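Local coordinates for protein RBSTP2229 gene product (Geobacillus stearothermophilus, PDB 1T6A) that is of unknown function and belongs to the DUF1885 family, with a long N-terminal helix leading into a compact alpha/beta domain, at residues F101-A106 with R119-G124. Residues are numbered along the deposited sequence; the frame is centred on the assembly and turned at random. Where two conformers were deposited one is given.
Sequences FSKWLA and RTMVFG. With NO3 (nitrate ion), chain B.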
# COMPACT_ATOMS: atom_id res chain seq x y z
N PHE A 101 8.24 -3.02 -5.18
CA PHE A 101 8.06 -2.01 -6.20
C PHE A 101 8.76 -2.38 -7.52
O PHE A 101 8.23 -2.10 -8.58
CB PHE A 101 8.54 -0.64 -5.72
CG PHE A 101 8.46 0.40 -6.77
CD1 PHE A 101 7.23 0.82 -7.27
CD2 PHE A 101 9.62 0.93 -7.33
CE1 PHE A 101 7.15 1.75 -8.26
CE2 PHE A 101 9.54 1.88 -8.34
CZ PHE A 101 8.31 2.30 -8.80
N SER A 102 9.92 -3.02 -7.43
CA SER A 102 10.68 -3.35 -8.63
C SER A 102 9.92 -4.39 -9.46
O SER A 102 9.81 -4.26 -10.69
CB SER A 102 12.04 -3.96 -8.26
OG SER A 102 12.87 -3.06 -7.59
N LYS A 103 9.37 -5.40 -8.79
CA LYS A 103 8.59 -6.44 -9.47
C LYS A 103 7.34 -5.85 -10.11
O LYS A 103 7.04 -6.14 -11.24
CB LYS A 103 8.24 -7.58 -8.51
CG LYS A 103 9.42 -8.47 -8.24
CD LYS A 103 9.22 -9.30 -6.98
CE LYS A 103 10.45 -10.16 -6.67
NZ LYS A 103 10.29 -10.85 -5.34
N TRP A 104 6.61 -5.02 -9.38
CA TRP A 104 5.44 -4.35 -9.97
C TRP A 104 5.83 -3.52 -11.20
O TRP A 104 5.16 -3.54 -12.23
CB TRP A 104 4.78 -3.44 -8.95
CG TRP A 104 3.60 -2.74 -9.48
CD1 TRP A 104 2.30 -3.21 -9.52
CD2 TRP A 104 3.58 -1.44 -10.06
NE1 TRP A 104 1.49 -2.27 -10.11
CE2 TRP A 104 2.25 -1.17 -10.45
CE3 TRP A 104 4.56 -0.46 -10.28
CZ2 TRP A 104 1.88 0.03 -11.04
CZ3 TRP A 104 4.18 0.72 -10.90
CH2 TRP A 104 2.86 0.95 -11.27
N LEU A 105 6.93 -2.79 -11.07
CA LEU A 105 7.43 -1.99 -12.17
C LEU A 105 7.74 -2.84 -13.41
O LEU A 105 7.36 -2.50 -14.50
CB LEU A 105 8.68 -1.26 -11.70
CG LEU A 105 9.14 -0.05 -12.46
CD1 LEU A 105 8.12 1.11 -12.33
CD2 LEU A 105 10.51 0.33 -11.92
N ALA A 106 8.40 -3.96 -13.21
CA ALA A 106 8.77 -4.86 -14.29
C ALA A 106 7.52 -5.47 -14.96
O ALA A 106 7.45 -5.55 -16.17
CB ALA A 106 9.68 -5.96 -13.76
N ARG A 119 19.03 -12.62 -8.71
CA ARG A 119 18.00 -13.21 -9.56
C ARG A 119 17.65 -12.27 -10.71
O ARG A 119 17.58 -11.08 -10.53
CB ARG A 119 16.76 -13.44 -8.70
CG ARG A 119 15.64 -14.20 -9.34
CD ARG A 119 14.44 -14.38 -8.39
NE ARG A 119 13.19 -14.74 -9.08
CZ ARG A 119 11.98 -14.57 -8.57
NH1 ARG A 119 11.80 -14.05 -7.36
NH2 ARG A 119 10.91 -14.93 -9.28
N THR A 120 17.45 -12.85 -11.89
CA THR A 120 17.00 -12.13 -13.06
C THR A 120 15.59 -12.62 -13.45
O THR A 120 15.36 -13.81 -13.55
CB THR A 120 17.99 -12.37 -14.21
OG1 THR A 120 19.22 -11.68 -13.92
CG2 THR A 120 17.53 -11.74 -15.51
N MSE A 121 14.66 -11.70 -13.66
CA MSE A 121 13.31 -12.06 -14.14
C MSE A 121 13.03 -11.34 -15.48
O MSE A 121 13.19 -10.13 -15.59
CB MSE A 121 12.25 -11.67 -13.10
CG MSE A 121 12.50 -12.16 -11.68
SE MSE A 121 11.11 -11.48 -10.45
CE MSE A 121 9.62 -12.35 -11.33
N VAL A 122 12.59 -12.09 -16.49
CA VAL A 122 12.30 -11.53 -17.81
C VAL A 122 10.80 -11.41 -18.07
O VAL A 122 10.07 -12.38 -17.98
CB VAL A 122 12.97 -12.36 -18.93
CG1 VAL A 122 12.62 -11.84 -20.32
CG2 VAL A 122 14.49 -12.38 -18.75
N PHE A 123 10.35 -10.19 -18.40
CA PHE A 123 8.97 -9.91 -18.77
C PHE A 123 8.86 -9.49 -20.24
O PHE A 123 9.08 -8.32 -20.57
CB PHE A 123 8.41 -8.81 -17.87
CG PHE A 123 8.40 -9.18 -16.43
CD1 PHE A 123 7.24 -9.65 -15.84
CD2 PHE A 123 9.54 -9.07 -15.65
CE1 PHE A 123 7.21 -9.99 -14.49
CE2 PHE A 123 9.53 -9.42 -14.31
CZ PHE A 123 8.36 -9.87 -13.73
N GLY A 124 8.51 -10.43 -21.11
CA GLY A 124 8.48 -10.22 -22.56
C GLY A 124 9.40 -11.37 -22.96
O GLY A 124 9.03 -12.54 -22.86
N NO3 B . 14.07 -11.99 -5.21
O1 NO3 B . 14.43 -10.76 -4.64
O2 NO3 B . 12.72 -12.38 -5.25
O3 NO3 B . 15.08 -12.78 -5.75
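With CG lying beside its backbone N and opposite the carbonyl carbon (chi1 -61°), the ring of Phe-123 reaches back to the helix, where one face lies against the carbonyl group of Ala-106: the carbonyl carbon sits above the ring centre, and the methyl CB is 3.5 Å from CE2. Lys-103, one turn earlier, takes the same first rotamer and then runs extended (chi2 161°), carrying NZ out to the nitrate beside Arg-119. Its chain crosses that of Met-121, a selenomethionine, at about a right angle, so that SE touches the aliphatic part at both CG and CE, 4.1 Å from CE. On its other flank, SE lies over one face of the Arg-119 guanidinium, 3.6 Å from its plane and over its centre.

Strand 120-123 pairs with 111-114 as a two-stranded antiparallel hairpin, Met-121 being hydrogen-bonded through its backbone to Leu-113 and Phe-123 to Gly-111; Met-121 and Phe-123, alternate residues, thus face helix 92-109 together. Leu-115, in the connecting loop, touches both Lys-103 and Met-121. An alanine in place of Phe-123 would probably leave the methyl and carbonyl of Ala-106 without their aromatic cover and open a gap between helix and strand.

At the solvent side, Lys-103 and Arg-119 converge on the nitrate, probably from the crystallisation liquor. Its O2 accepts a hydrogen bond from Lys-103 NZ at 2.9 Å and a weak, bent one from Arg-119 NH1 at 2.8 Å, the latter at the guanidinium edge and in its plane. Ser-117 OG is also hydrogen-bonded to the anion, whose negative charge probably eases the approach of the two cationic groups.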